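Local structure of RNA-dependent RNA polymerase (Qualyub virus, 6DX1) at residues V60-M63 and C64-F67. The protein probably acts as a viral ovarian tumour domain cysteine protease that removes ubiquitin from proteins, forming part of the nairoviral RNA-dependent RNA polymerase. Residues are numbered along the deposited sequence; the frame is centred on the assembly and turned at random.
Sequences VKNM and CREF
Val60 to Phe67 form two turns of helix 57-70, tied by four successive i to i+4 backbone hydrogen bonds: Cys64 N to Val60 O (3.1 Å), Arg65 N to Lys61 O (3.1 Å), Glu66 N to Asn62 O (3.0 Å) and Phe67 N to Met63 O (3.0 Å). The side-chain contact is carried by Arg65, which turns back toward the start of the helix and lies across Lys61 and Asn62. Its chain leaves the backbone with CG anti to the carbonyl carbon and runs extended to CD, then bends at chi3 (-76°), which swings the guanidinium over the preceding turn. There NH2 donates to Asn62 OD1 at 2.8 Å, with an N-H...O angle of 155°. The oxygen meets the edge of the guanidinium almost in its plane, while the donor approaches the amide from outside the amide plane; the two planes are 69° apart. A water accepts from Arg65 NE at 2.7 Å and gives a weak bond to Asn62 OD1, bridging the two side chains. Lys61 O lies over the centre of one guanidinium face, 3.7 Å from its plane, and Lys61 CB packs against NH2. The two cationic ends, not in contact, both bond to Ser92, the last residue of helix 85-92: Lys61 NZ to its carbonyl oxygen and Arg65 NH1 to its hydroxyl. Val60 rests on Phe43 and Val46 of helix 41-51, Cys64 on Leu107 and Phe67 on Leu110 of helix 101-111. The Asn62-Arg65 bond is an i to i+3 side-chain hydrogen bond within a helix that packs against helices 41-51, 85-92 and 101-111 of this OTU-like cysteine protease domain.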
ATOM      1  N   VAL A  60      -7.806   9.324  -4.062  1.00 17.84           N
ATOM      2  CA  VAL A  60      -7.282   7.961  -4.098  1.00 17.46           C
ATOM      3  C   VAL A  60      -8.395   6.967  -3.802  1.00 20.24           C
ATOM      4  O   VAL A  60      -8.508   5.930  -4.467  1.00 21.30           O
ATOM      5  CB  VAL A  60      -6.100   7.794  -3.123  1.00 16.72           C
ATOM      6  CG1 VAL A  60      -5.514   6.381  -3.233  1.00 19.32           C
ATOM      7  CG2 VAL A  60      -5.018   8.828  -3.401  1.00 18.24           C
ATOM      8  N   LYS A  61      -9.239   7.260  -2.804  1.00 17.93           N
ATOM      9  CA  LYS A  61     -10.378   6.382  -2.538  1.00 20.19           C
ATOM     10  C   LYS A  61     -11.270   6.286  -3.765  1.00 19.52           C
ATOM     11  O   LYS A  61     -11.717   5.192  -4.134  1.00 20.28           O
ATOM     12  CB  LYS A  61     -11.180   6.884  -1.330  1.00 19.50           C
ATOM     13  CG  LYS A  61     -10.358   6.962  -0.053  1.00 20.96           C
ATOM     14  CD  LYS A  61     -11.209   7.227   1.190  1.00 22.70           C
ATOM     15  CE  LYS A  61     -12.018   5.993   1.577  1.00 29.77           C
ATOM     16  NZ  LYS A  61     -12.763   6.197   2.845  1.00 31.86           N
ATOM     17  N   ASN A  62     -11.504   7.425  -4.430  1.00 20.86           N
ATOM     18  CA  ASN A  62     -12.330   7.456  -5.635  1.00 23.22           C
ATOM     19  C   ASN A  62     -11.748   6.576  -6.735  1.00 23.76           C
ATOM     20  O   ASN A  62     -12.480   5.833  -7.399  1.00 24.47           O
ATOM     21  CB  ASN A  62     -12.459   8.892  -6.153  1.00 25.11           C
ATOM     22  CG  ASN A  62     -13.425   9.732  -5.352  1.00 28.58           C
ATOM     23  OD1 ASN A  62     -14.285   9.214  -4.640  1.00 28.96           O
ATOM     24  ND2 ASN A  62     -13.293  11.053  -5.479  1.00 28.04           N
ATOM     25  N   MET A  63     -10.438   6.677  -6.978  1.00 22.49           N
ATOM     26  CA  MET A  63      -9.871   5.935  -8.100  1.00 22.14           C
ATOM     27  C   MET A  63      -9.874   4.438  -7.821  1.00 21.43           C
ATOM     28  O   MET A  63     -10.006   3.639  -8.752  1.00 21.79           O
ATOM     29  CB  MET A  63      -8.460   6.435  -8.438  1.00 23.68           C
ATOM     30  CG  MET A  63      -7.392   6.121  -7.410  1.00 24.50           C
ATOM     31  SD  MET A  63      -5.761   6.781  -7.866  1.00 29.84           S
ATOM     32  CE  MET A  63      -6.095   8.540  -8.000  1.00 23.39           C
ATOM     33  N   CYS A  64      -9.775   4.042  -6.552  1.00 19.45           N
ATOM     34  CA  CYS A  64      -9.898   2.624  -6.207  1.00 19.01           C
ATOM     35  C   CYS A  64     -11.298   2.101  -6.507  1.00 21.23           C
ATOM     36  O   CYS A  64     -11.456   1.014  -7.073  1.00 21.55           O
ATOM     37  CB  CYS A  64      -9.563   2.407  -4.731  1.00 22.02           C
ATOM     38  SG  CYS A  64      -7.794   2.552  -4.365  1.00 21.40           S
ATOM     39  N   ARG A  65     -12.329   2.857  -6.119  1.00 21.19           N
ATOM     40  CA  ARG A  65     -13.695   2.432  -6.404  1.00 23.11           C
ATOM     41  C   ARG A  65     -13.930   2.331  -7.900  1.00 22.28           C
ATOM     42  O   ARG A  65     -14.581   1.390  -8.373  1.00 24.94           O
ATOM     43  CB  ARG A  65     -14.686   3.409  -5.772  1.00 23.11           C
ATOM     44  CG  ARG A  65     -14.840   3.241  -4.282  1.00 22.95           C
ATOM     45  CD  ARG A  65     -15.937   4.150  -3.734  1.00 25.88           C
ATOM     46  NE  ARG A  65     -15.522   5.544  -3.638  1.00 26.82           N
ATOM     47  CZ  ARG A  65     -15.014   6.101  -2.539  1.00 26.09           C
ATOM     48  NH1 ARG A  65     -14.859   5.378  -1.436  1.00 27.59           N
ATOM     49  NH2 ARG A  65     -14.665   7.381  -2.538  1.00 26.85           N
ATOM     50  N   GLU A  66     -13.395   3.285  -8.665  1.00 22.86           N
ATOM     51  CA  GLU A  66     -13.620   3.285 -10.107  1.00 27.36           C
ATOM     52  C   GLU A  66     -12.941   2.101 -10.780  1.00 26.67           C
ATOM     53  O   GLU A  66     -13.518   1.484 -11.683  1.00 25.63           O
ATOM     54  CB  GLU A  66     -13.139   4.597 -10.719  1.00 29.35           C
ATOM     55  CG  GLU A  66     -14.141   5.723 -10.513  1.00 37.65           C
ATOM     56  CD  GLU A  66     -13.518   7.092 -10.609  1.00 45.83           C
ATOM     57  OE1 GLU A  66     -14.204   8.080 -10.256  1.00 51.79           O
ATOM     58  OE2 GLU A  66     -12.348   7.194 -11.047  1.00 47.60           O
ATOM     59  N   PHE A  67     -11.710   1.771 -10.367  1.00 24.62           N
ATOM     60  CA  PHE A  67     -11.040   0.611 -10.949  1.00 23.42           C
ATOM     61  C   PHE A  67     -11.739  -0.685 -10.558  1.00 23.06           C
ATOM     62  O   PHE A  67     -11.779  -1.638 -11.348  1.00 24.74           O
ATOM     63  CB  PHE A  67      -9.571   0.577 -10.524  1.00 21.70           C
ATOM     64  CG  PHE A  67      -8.728  -0.385 -11.320  1.00 22.14           C
ATOM     65  CD1 PHE A  67      -8.357  -0.087 -12.622  1.00 21.51           C
ATOM     66  CD2 PHE A  67      -8.295  -1.578 -10.756  1.00 23.71           C
ATOM     67  CE1 PHE A  67      -7.561  -0.966 -13.360  1.00 24.87           C
ATOM     68  CE2 PHE A  67      -7.502  -2.460 -11.489  1.00 25.70           C
ATOM     69  CZ  PHE A  67      -7.138  -2.150 -12.789  1.00 25.03           C
TER
HETATM   70  O   HOH W   1     -16.420   6.787  -5.910  1.00 34.48           O